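Local coordinates for protein phosphoribosylformylglycinamidine synthase 2 (Thermus thermophilus, PDB 3VIU) that belongs to the PurM-like (AIR synthase-related) proteins, carries two N- and two C-terminal domains of that family in one chain, and binds adenosine-5'-diphosphate and magnesium ion, at residues Q63-V71 / L107-A115; A81-H89 / V520-N528. All blocks are in the same frame, centred on the assembly; numbering follows the deposited sequence.

Contact 1: residues Q63-V71 / L107-A115; sequences QGPGENAGV and LRDIMSMGA. With ADP (adenosine-5'-diphosphate), chain B.
Met113, modelled as selenomethionine, reaches out from just beyond helix 95-112 and lays its side chain along the loop that leads into strand 70-75. Its chain is bent twice, at chi2 (-51°) and chi3 (-66°), and successive atoms meet different parts of the loop. Met113 CG sits 3.8 Å from Ala69 CB. SE passes by the backbone N atoms of Asn68 and Ala69. Met113 CE, the far end, meets Val71 CG2 at 3.7 Å and Gln63 CG at 3.9 Å, with Glu67 CB beside it. Val71 and Met113 slide past one another in opposite directions, whereas Gln63 crosses the Met113 chain at about a right angle. Ala69 is shared: Ala69 CB also touches Ile110 CD1 at 3.8 Å, because the Ile110 side chain leaves the helix facing away and then turns its end back.

One turn before Met113, Asp109 CB lies against Asn68 O. The Asn68 and Asp109 side chains also cross at about a right angle, amide and carboxylate planes 54° apart. From there the carboxylate looks toward the diphosphate, Asp109 OD1 3.1 Å from ADP O3B. The loop itself holds the ribose: ADP O3' donates to Glu67 O at 2.7 Å and accepts a weak bond from Gly66 N. Glu67's own carboxylate is turned elsewhere, to a salt bridge with Arg190. Gly114, with positive phi, ends the helix in a Schellman motif just past Met113.

The chemistry thus divides by character: apolar contacts round the selenium and methyl of Met113 fit loop to helix, while backbone groups of the loop and an acid of the helix face the nucleotide's sugar and phosphate.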
loop_
_atom_site.group_PDB
_atom_site.type_symbol
_atom_site.label_atom_id
_atom_site.label_comp_id
_atom_site.label_asym_id
_atom_site.label_seq_id
_atom_site.Cartn_x
_atom_site.Cartn_y
_atom_site.Cartn_z
ATOM N N GLN A 63 12.821 -1.919 -12.193
ATOM C CA GLN A 63 13.221 -2.749 -11.061
ATOM C C GLN A 63 12.000 -3.414 -10.436
ATOM O O GLN A 63 11.073 -2.730 -10.002
ATOM C CB GLN A 63 13.916 -1.887 -10.009
ATOM C CG GLN A 63 14.622 -2.681 -8.936
ATOM C CD GLN A 63 15.524 -3.738 -9.531
ATOM O OE1 GLN A 63 15.087 -4.859 -9.804
ATOM N NE2 GLN A 63 16.785 -3.380 -9.760
ATOM N N GLY A 64 12.003 -4.744 -10.394
ATOM C CA GLY A 64 10.892 -5.479 -9.815
ATOM C C GLY A 64 11.226 -6.051 -8.446
ATOM O O GLY A 64 12.152 -5.572 -7.788
ATOM N N PRO A 65 10.490 -7.077 -7.980
ATOM C CA PRO A 65 10.763 -7.670 -6.669
ATOM C C PRO A 65 12.213 -8.131 -6.561
ATOM O O PRO A 65 12.773 -8.677 -7.512
ATOM C CB PRO A 65 9.779 -8.838 -6.608
ATOM C CG PRO A 65 8.633 -8.355 -7.434
ATOM C CD PRO A 65 9.338 -7.736 -8.619
ATOM N N GLY A 66 12.814 -7.909 -5.397
ATOM C CA GLY A 66 14.194 -8.299 -5.186
ATOM C C GLY A 66 14.947 -7.200 -4.462
ATOM O O GLY A 66 15.800 -7.458 -3.614
ATOM N N GLU A 67 14.618 -5.962 -4.800
ATOM C CA GLU A 67 15.247 -4.809 -4.181
ATOM C C GLU A 67 14.308 -4.180 -3.161
ATOM O O GLU A 67 13.132 -4.534 -3.092
ATOM C CB GLU A 67 15.628 -3.799 -5.254
ATOM C CG GLU A 67 16.717 -4.308 -6.169
ATOM C CD GLU A 67 17.919 -4.803 -5.382
ATOM O OE1 GLU A 67 18.329 -4.096 -4.434
ATOM O OE2 GLU A 67 18.455 -5.888 -5.706
ATOM N N ASN A 68 14.826 -3.246 -2.375
ATOM C CA ASN A 68 14.032 -2.588 -1.342
ATOM C C ASN A 68 12.717 -1.962 -1.808
ATOM O O ASN A 68 11.858 -1.646 -0.988
ATOM C CB ASN A 68 14.884 -1.538 -0.631
ATOM C CG ASN A 68 15.985 -2.157 0.207
ATOM O OD1 ASN A 68 16.904 -1.466 0.644
ATOM N ND2 ASN A 68 15.897 -3.464 0.442
ATOM N N ALA A 69 12.564 -1.771 -3.114
ATOM C CA ALA A 69 11.335 -1.206 -3.654
ATOM C C ALA A 69 11.260 -1.419 -5.157
ATOM O O ALA A 69 12.263 -1.758 -5.794
ATOM C CB ALA A 69 11.242 0.278 -3.334
ATOM N N GLY A 70 10.059 -1.233 -5.710
ATOM C CA GLY A 70 9.853 -1.377 -7.136
ATOM C C GLY A 70 10.016 -0.020 -7.798
ATOM O O GLY A 70 9.685 1.008 -7.210
ATOM N N VAL A 71 10.541 -0.006 -9.017
ATOM C CA VAL A 71 10.749 1.242 -9.731
ATOM C C VAL A 71 10.233 1.128 -11.149
ATOM O O VAL A 71 10.485 0.140 -11.830
ATOM C CB VAL A 71 12.248 1.610 -9.803
ATOM C CG1 VAL A 71 12.408 3.056 -10.297
ATOM C CG2 VAL A 71 12.899 1.412 -8.443
ATOM N N LEU A 107 9.813 4.794 4.348
ATOM C CA LEU A 107 10.547 5.938 3.814
ATOM C C LEU A 107 11.988 5.564 3.484
ATOM O O LEU A 107 12.532 5.986 2.458
ATOM C CB LEU A 107 10.542 7.077 4.832
ATOM C CG LEU A 107 9.717 8.343 4.591
ATOM C CD1 LEU A 107 8.506 8.060 3.728
ATOM C CD2 LEU A 107 9.314 8.914 5.957
ATOM N N ARG A 108 12.602 4.776 4.361
ATOM C CA ARG A 108 13.978 4.353 4.161
ATOM C C ARG A 108 14.122 3.394 2.980
ATOM O O ARG A 108 15.118 3.449 2.260
ATOM C CB ARG A 108 14.529 3.723 5.447
ATOM C CG ARG A 108 14.770 4.745 6.558
ATOM C CD ARG A 108 15.597 4.159 7.686
ATOM N NE ARG A 108 14.842 3.219 8.503
ATOM C CZ ARG A 108 13.935 3.576 9.408
ATOM N NH1 ARG A 108 13.295 2.645 10.104
ATOM N NH2 ARG A 108 13.675 4.863 9.626
ATOM N N ASP A 109 13.130 2.530 2.770
ATOM C CA ASP A 109 13.177 1.598 1.646
ATOM C C ASP A 109 13.180 2.364 0.329
ATOM O O ASP A 109 13.870 1.994 -0.614
ATOM C CB ASP A 109 11.970 0.657 1.646
ATOM C CG ASP A 109 12.049 -0.400 2.722
ATOM O OD1 ASP A 109 13.152 -0.938 2.950
ATOM O OD2 ASP A 109 11.001 -0.706 3.326
ATOM N N ILE A 110 12.388 3.426 0.270
ATOM C CA ILE A 110 12.290 4.244 -0.927
ATOM C C ILE A 110 13.569 5.058 -1.119
ATOM O O ILE A 110 14.045 5.220 -2.240
ATOM C CB ILE A 110 11.081 5.189 -0.829
ATOM C CG1 ILE A 110 9.796 4.364 -0.669
ATOM C CG2 ILE A 110 11.039 6.120 -2.026
ATOM C CD1 ILE A 110 9.651 3.236 -1.653
HETATM N N MSE A 111 14.125 5.564 -0.022
HETATM C CA MSE A 111 15.361 6.343 -0.073
HETATM C C MSE A 111 16.526 5.505 -0.566
HETATM O O MSE A 111 17.380 5.996 -1.303
HETATM C CB MSE A 111 15.773 6.837 1.307
HETATM C CG MSE A 111 14.924 7.883 1.962
HETATM SE SE MSE A 111 15.697 8.137 3.729
HETATM C CE MSE A 111 14.179 7.634 4.818
ATOM N N SER A 112 16.581 4.250 -0.126
ATOM C CA SER A 112 17.689 3.391 -0.507
ATOM C C SER A 112 17.793 3.211 -2.015
ATOM O O SER A 112 18.867 2.899 -2.520
ATOM C CB SER A 112 17.605 2.038 0.209
ATOM O OG SER A 112 16.567 1.235 -0.303
HETATM N N MSE A 113 16.688 3.423 -2.731
HETATM C CA MSE A 113 16.693 3.315 -4.192
HETATM C C MSE A 113 17.235 4.615 -4.795
HETATM O O MSE A 113 17.420 4.719 -6.011
HETATM C CB MSE A 113 15.281 3.088 -4.738
HETATM C CG MSE A 113 14.585 1.848 -4.241
HETATM SE SE MSE A 113 15.616 0.217 -4.419
HETATM C CE MSE A 113 15.701 0.074 -6.348
ATOM N N GLY A 114 17.472 5.605 -3.937
ATOM C CA GLY A 114 17.971 6.890 -4.389
ATOM C C GLY A 114 16.833 7.783 -4.840
ATOM O O GLY A 114 17.039 8.771 -5.550
ATOM N N ALA A 115 15.621 7.425 -4.427
ATOM C CA ALA A 115 14.428 8.184 -4.781
ATOM C C ALA A 115 13.991 9.041 -3.604
ATOM O O ALA A 115 13.901 8.563 -2.473
ATOM C CB ALA A 115 13.308 7.244 -5.175
HETATM P PB ADP B . 11.994 -4.818 3.989
HETATM O O1B ADP B . 12.149 -5.755 5.136
HETATM O O2B ADP B . 10.662 -3.939 4.197
HETATM O O3B ADP B . 13.354 -3.823 3.921
HETATM P PA ADP B . 11.296 -7.166 2.786
HETATM O O1A ADP B . 12.425 -8.095 3.066
HETATM O O2A ADP B . 10.255 -7.221 4.028
HETATM O O3A ADP B . 11.877 -5.644 2.577
HETATM O "O5'" ADP B . 10.473 -7.592 1.440
HETATM C "C5'" ADP B . 11.149 -8.684 0.787
HETATM C "C4'" ADP B . 11.259 -8.498 -0.755
HETATM O "O4'" ADP B . 10.239 -9.283 -1.452
HETATM C "C3'" ADP B . 11.064 -7.039 -1.240
HETATM O "O3'" ADP B . 11.873 -6.807 -2.401
HETATM C "C2'" ADP B . 9.566 -6.967 -1.539
HETATM O "O2'" ADP B . 9.249 -5.936 -2.478
HETATM C "C1'" ADP B . 9.248 -8.374 -2.049
HETATM N N9 ADP B . 7.882 -8.783 -1.693
HETATM C C8 ADP B . 7.452 -9.194 -0.462
HETATM N N7 ADP B . 6.184 -9.485 -0.496
HETATM C C5 ADP B . 5.713 -9.283 -1.744
HETATM C C6 ADP B . 4.449 -9.423 -2.375
HETATM N N6 ADP B . 3.351 -9.864 -1.659
HETATM N N1 ADP B . 4.342 -9.119 -3.687
HETATM C C2 ADP B . 5.395 -8.689 -4.400
HETATM N N3 ADP B . 6.599 -8.544 -3.843
HETATM C C4 ADP B . 6.800 -8.826 -2.538
#

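Contact 2: residues A81-H89 / V520-N528; sequences AFKIESHNH and VSGNVSLYN. With ADP (adenosine-5'-diphosphate), chain B; PO4 (phosphate ion), chain C.
Lys83 runs past Ser521 and Gly522 where the two PurM-like N-terminal domains of the chain meet. Strands 81-86 and 520-525 belong to different sheets, yet they run in the same direction, one against the other, their axes 5.4 Å apart and only 1° from parallel, joined through side chains rather than backbone bonds. With CG anti to the backbone N (chi1 -180°) and every later torsion close to anti, Lys83 is fully stretched. Lys83 CB rests 3.5 Å from Ser521 OG, and CG stays beside the same hydroxyl. CD runs on close to Asn68 O, and Lys83 CE comes to 3.6 Å from Gly522 O. At the tip Lys83 NZ grips the beta-phosphate end, donating to ADP O2B at 2.7 Å and also to the bridging O3A. Glu85 OE1 is a long salt-bridge partner of that ammonium group.

Gly522 N donates to ADP O2', and the glycine lies close against the nucleotide. Toward the start of the strands, Phe82 CZ packs on Val520 CG1 at 3.6 Å.

At the other end a phosphate ion, probably from the crystallisation liquor, ties the segments together. Ser86 OG donates to PO4 O1 at 2.6 Å, joined there by Asn88 N; His89 N serves O2, and Ser525 OG serves O3. Asn88 OD1 is taken by Val173 N, while its ND2 donates to Asn488 OD1 and, weakly, to Ser525 OG. Ser525 OG also accepts from Asn528 ND2, 3.0 Å away, nearly straight and in the plane of the Asn528 amide.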
loop_
_atom_site.group_PDB
_atom_site.type_symbol
_atom_site.label_atom_id
_atom_site.label_comp_id
_atom_site.label_asym_id
_atom_site.label_seq_id
_atom_site.Cartn_x
_atom_site.Cartn_y
_atom_site.Cartn_z
ATOM N N ALA A 81 9.882 5.187 -7.575
ATOM C CA ALA A 81 10.048 4.010 -6.750
ATOM C C ALA A 81 8.888 4.001 -5.772
ATOM O O ALA A 81 8.440 5.055 -5.322
ATOM C CB ALA A 81 11.365 4.076 -5.993
ATOM N N PHE A 82 8.375 2.820 -5.460
ATOM C CA PHE A 82 7.298 2.730 -4.496
ATOM C C PHE A 82 7.178 1.329 -3.939
ATOM O O PHE A 82 7.707 0.370 -4.497
ATOM C CB PHE A 82 5.964 3.196 -5.098
ATOM C CG PHE A 82 5.465 2.351 -6.239
ATOM C CD1 PHE A 82 6.087 2.388 -7.481
ATOM C CD2 PHE A 82 4.345 1.547 -6.082
ATOM C CE1 PHE A 82 5.594 1.636 -8.550
ATOM C CE2 PHE A 82 3.844 0.794 -7.145
ATOM C CZ PHE A 82 4.469 0.840 -8.379
ATOM N N LYS A 83 6.481 1.227 -2.817
ATOM C CA LYS A 83 6.292 -0.046 -2.151
ATOM C C LYS A 83 5.359 0.152 -0.965
ATOM O O LYS A 83 5.172 1.275 -0.487
ATOM C CB LYS A 83 7.639 -0.570 -1.657
ATOM C CG LYS A 83 7.568 -1.897 -0.945
ATOM C CD LYS A 83 8.861 -2.145 -0.198
ATOM C CE LYS A 83 8.744 -3.329 0.727
ATOM N NZ LYS A 83 9.936 -3.395 1.606
ATOM N N ILE A 84 4.774 -0.943 -0.500
ATOM C CA ILE A 84 3.877 -0.895 0.642
ATOM C C ILE A 84 4.375 -1.917 1.659
ATOM O O ILE A 84 4.815 -3.008 1.293
ATOM C CB ILE A 84 2.413 -1.182 0.209
ATOM C CG1 ILE A 84 1.457 -0.902 1.366
ATOM C CG2 ILE A 84 2.274 -2.616 -0.266
ATOM C CD1 ILE A 84 -0.000 -1.025 0.977
ATOM N N GLU A 85 4.334 -1.539 2.932
ATOM C CA GLU A 85 4.795 -2.379 4.039
ATOM C C GLU A 85 3.674 -2.456 5.055
ATOM O O GLU A 85 2.670 -1.773 4.926
ATOM C CB GLU A 85 6.000 -1.729 4.743
ATOM C CG GLU A 85 7.400 -2.248 4.425
ATOM C CD GLU A 85 8.462 -1.579 5.318
ATOM O OE1 GLU A 85 9.669 -1.889 5.186
ATOM O OE2 GLU A 85 8.080 -0.735 6.164
ATOM N N SER A 86 3.869 -3.268 6.084
ATOM C CA SER A 86 2.886 -3.391 7.151
ATOM C C SER A 86 3.584 -3.317 8.522
ATOM O O SER A 86 4.768 -3.645 8.648
ATOM C CB SER A 86 2.130 -4.716 7.031
ATOM O OG SER A 86 2.898 -5.795 7.537
ATOM N N HIS A 87 2.852 -2.857 9.534
ATOM C CA HIS A 87 3.360 -2.767 10.903
ATOM C C HIS A 87 2.164 -3.069 11.792
ATOM O O HIS A 87 1.834 -2.312 12.712
ATOM C CB HIS A 87 3.914 -1.364 11.213
ATOM C CG HIS A 87 5.397 -1.337 11.439
ATOM N ND1 HIS A 87 6.311 -1.554 10.428
ATOM C CD2 HIS A 87 6.124 -1.150 12.568
ATOM C CE1 HIS A 87 7.536 -1.504 10.924
ATOM N NE2 HIS A 87 7.450 -1.262 12.220
ATOM N N ASN A 88 1.525 -4.197 11.503
ATOM C CA ASN A 88 0.337 -4.623 12.217
ATOM C C ASN A 88 0.510 -4.896 13.701
ATOM O O ASN A 88 0.048 -4.110 14.531
ATOM C CB ASN A 88 -0.262 -5.851 11.535
ATOM C CG ASN A 88 -0.489 -5.636 10.045
ATOM O OD1 ASN A 88 -0.866 -4.542 9.607
ATOM N ND2 ASN A 88 -0.273 -6.685 9.260
ATOM N N HIS A 89 1.167 -6.001 14.037
ATOM C CA HIS A 89 1.362 -6.382 15.436
ATOM C C HIS A 89 1.893 -5.246 16.310
ATOM O O HIS A 89 1.393 -5.013 17.408
ATOM C CB HIS A 89 2.273 -7.614 15.524
ATOM C CG HIS A 89 1.645 -8.864 14.980
ATOM N ND1 HIS A 89 0.632 -9.534 15.632
ATOM C CD2 HIS A 89 1.856 -9.538 13.823
ATOM C CE1 HIS A 89 0.243 -10.564 14.901
ATOM N NE2 HIS A 89 0.969 -10.590 13.798
ATOM N N VAL A 520 5.694 -4.994 -8.801
ATOM C CA VAL A 520 7.032 -4.461 -8.830
ATOM C C VAL A 520 7.633 -4.557 -7.427
ATOM O O VAL A 520 8.850 -4.485 -7.242
ATOM C CB VAL A 520 6.983 -3.014 -9.357
ATOM C CG1 VAL A 520 6.608 -2.053 -8.252
ATOM C CG2 VAL A 520 8.279 -2.673 -10.020
ATOM N N SER A 521 6.760 -4.745 -6.442
ATOM C CA SER A 521 7.170 -4.870 -5.050
ATOM C C SER A 521 5.948 -5.156 -4.203
ATOM O O SER A 521 4.819 -5.187 -4.708
ATOM C CB SER A 521 7.833 -3.583 -4.553
ATOM O OG SER A 521 6.895 -2.528 -4.464
ATOM N N GLY A 522 6.165 -5.361 -2.910
ATOM C CA GLY A 522 5.046 -5.641 -2.037
ATOM C C GLY A 522 5.474 -6.118 -0.670
ATOM O O GLY A 522 6.641 -6.013 -0.307
ATOM N N ASN A 523 4.521 -6.654 0.080
ATOM C CA ASN A 523 4.777 -7.139 1.421
ATOM C C ASN A 523 3.814 -8.259 1.754
ATOM O O ASN A 523 2.788 -8.432 1.102
ATOM C CB ASN A 523 4.586 -6.011 2.431
ATOM C CG ASN A 523 4.897 -6.450 3.847
ATOM O OD1 ASN A 523 6.025 -6.827 4.145
ATOM N ND2 ASN A 523 3.895 -6.412 4.724
ATOM N N VAL A 524 4.152 -9.025 2.782
ATOM C CA VAL A 524 3.300 -10.119 3.217
ATOM C C VAL A 524 3.331 -10.202 4.723
ATOM O O VAL A 524 4.386 -10.397 5.313
ATOM C CB VAL A 524 3.759 -11.485 2.645
ATOM C CG1 VAL A 524 2.918 -12.616 3.236
ATOM C CG2 VAL A 524 3.641 -11.474 1.136
ATOM N N SER A 525 2.167 -10.044 5.340
ATOM C CA SER A 525 2.046 -10.133 6.789
ATOM C C SER A 525 1.094 -11.278 7.101
ATOM O O SER A 525 -0.077 -11.235 6.729
ATOM C CB SER A 525 1.496 -8.830 7.365
ATOM O OG SER A 525 1.276 -8.965 8.752
ATOM N N LEU A 526 1.599 -12.308 7.771
ATOM C CA LEU A 526 0.780 -13.464 8.113
ATOM C C LEU A 526 0.537 -13.559 9.613
ATOM O O LEU A 526 1.040 -12.742 10.387
ATOM C CB LEU A 526 1.451 -14.746 7.625
ATOM C CG LEU A 526 1.709 -14.802 6.120
ATOM C CD1 LEU A 526 2.409 -16.099 5.790
ATOM C CD2 LEU A 526 0.393 -14.673 5.348
ATOM N N TYR A 527 -0.241 -14.559 10.012
ATOM C CA TYR A 527 -0.546 -14.782 11.423
ATOM C C TYR A 527 -1.361 -13.656 12.046
ATOM O O TYR A 527 -1.266 -13.404 13.247
ATOM C CB TYR A 527 0.753 -14.985 12.219
ATOM C CG TYR A 527 1.514 -16.214 11.800
ATOM C CD1 TYR A 527 1.116 -17.486 12.227
ATOM C CD2 TYR A 527 2.605 -16.118 10.940
ATOM C CE1 TYR A 527 1.787 -18.635 11.804
ATOM C CE2 TYR A 527 3.282 -17.254 10.510
ATOM C CZ TYR A 527 2.870 -18.510 10.944
ATOM O OH TYR A 527 3.538 -19.632 10.509
ATOM N N ASN A 528 -2.153 -12.972 11.230
ATOM C CA ASN A 528 -2.999 -11.903 11.743
ATOM C C ASN A 528 -4.322 -12.524 12.162
ATOM O O ASN A 528 -5.314 -12.445 11.446
ATOM C CB ASN A 528 -3.223 -10.830 10.675
ATOM C CG ASN A 528 -1.978 -10.011 10.415
ATOM O OD1 ASN A 528 -1.565 -9.225 11.259
ATOM N ND2 ASN A 528 -1.362 -10.205 9.250
HETATM P PB ADP B . 11.994 -4.818 3.989
HETATM O O1B ADP B . 12.149 -5.755 5.136
HETATM O O2B ADP B . 10.662 -3.939 4.197
HETATM O O3B ADP B . 13.354 -3.823 3.921
HETATM P PA ADP B . 11.296 -7.166 2.786
HETATM O O1A ADP B . 12.425 -8.095 3.066
HETATM O O2A ADP B . 10.255 -7.221 4.028
HETATM O O3A ADP B . 11.877 -5.644 2.577
HETATM O "O5'" ADP B . 10.473 -7.592 1.440
HETATM C "C5'" ADP B . 11.149 -8.684 0.787
HETATM C "C4'" ADP B . 11.259 -8.498 -0.755
HETATM O "O4'" ADP B . 10.239 -9.283 -1.452
HETATM C "C3'" ADP B . 11.064 -7.039 -1.240
HETATM O "O3'" ADP B . 11.873 -6.807 -2.401
HETATM C "C2'" ADP B . 9.566 -6.967 -1.539
HETATM O "O2'" ADP B . 9.249 -5.936 -2.478
HETATM C "C1'" ADP B . 9.248 -8.374 -2.049
HETATM N N9 ADP B . 7.882 -8.783 -1.693
HETATM C C8 ADP B . 7.452 -9.194 -0.462
HETATM N N7 ADP B . 6.184 -9.485 -0.496
HETATM C C5 ADP B . 5.713 -9.283 -1.744
HETATM C C6 ADP B . 4.449 -9.423 -2.375
HETATM N N6 ADP B . 3.351 -9.864 -1.659
HETATM N N1 ADP B . 4.342 -9.119 -3.687
HETATM C C2 ADP B . 5.395 -8.689 -4.400
HETATM N N3 ADP B . 6.599 -8.544 -3.843
HETATM C C4 ADP B . 6.800 -8.826 -2.538
HETATM P P PO4 C . 3.604 -7.286 10.801
HETATM O O1 PO4 C . 2.919 -6.197 10.069
HETATM O O2 PO4 C . 3.016 -7.418 12.153
HETATM O O3 PO4 C . 3.435 -8.559 10.064
HETATM O O4 PO4 C . 5.051 -6.970 10.917
HETATM O O HOH W 1 6.482 -5.305 6.588
#

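Overall arrangement
The two contacts alternate along the chain, 63-71, 81-89, 107-115 and then, more than 400 residues later, 520-528, and their centres lie about 13 Å apart. Strands 70-75 and 78-86 are consecutive and neighbours in one sheet, where Gly70 O and Phe82 N probably share a hydrogen bond. Contact 1 stays inside the first N-terminal domain, between the loop leading into strand 70-75 and the end of helix 95-112, whereas contact 2 joins that sheet to edge strand 519-525 of the corresponding sheet in the second. Both N-terminal domains thus contribute to the ADP pocket: contact 1 brings its loop and Asp109 to ribose and phosphate, contact 2 brings Lys83 and Gly522, and others, including Tyr44 and Asp259, complete it.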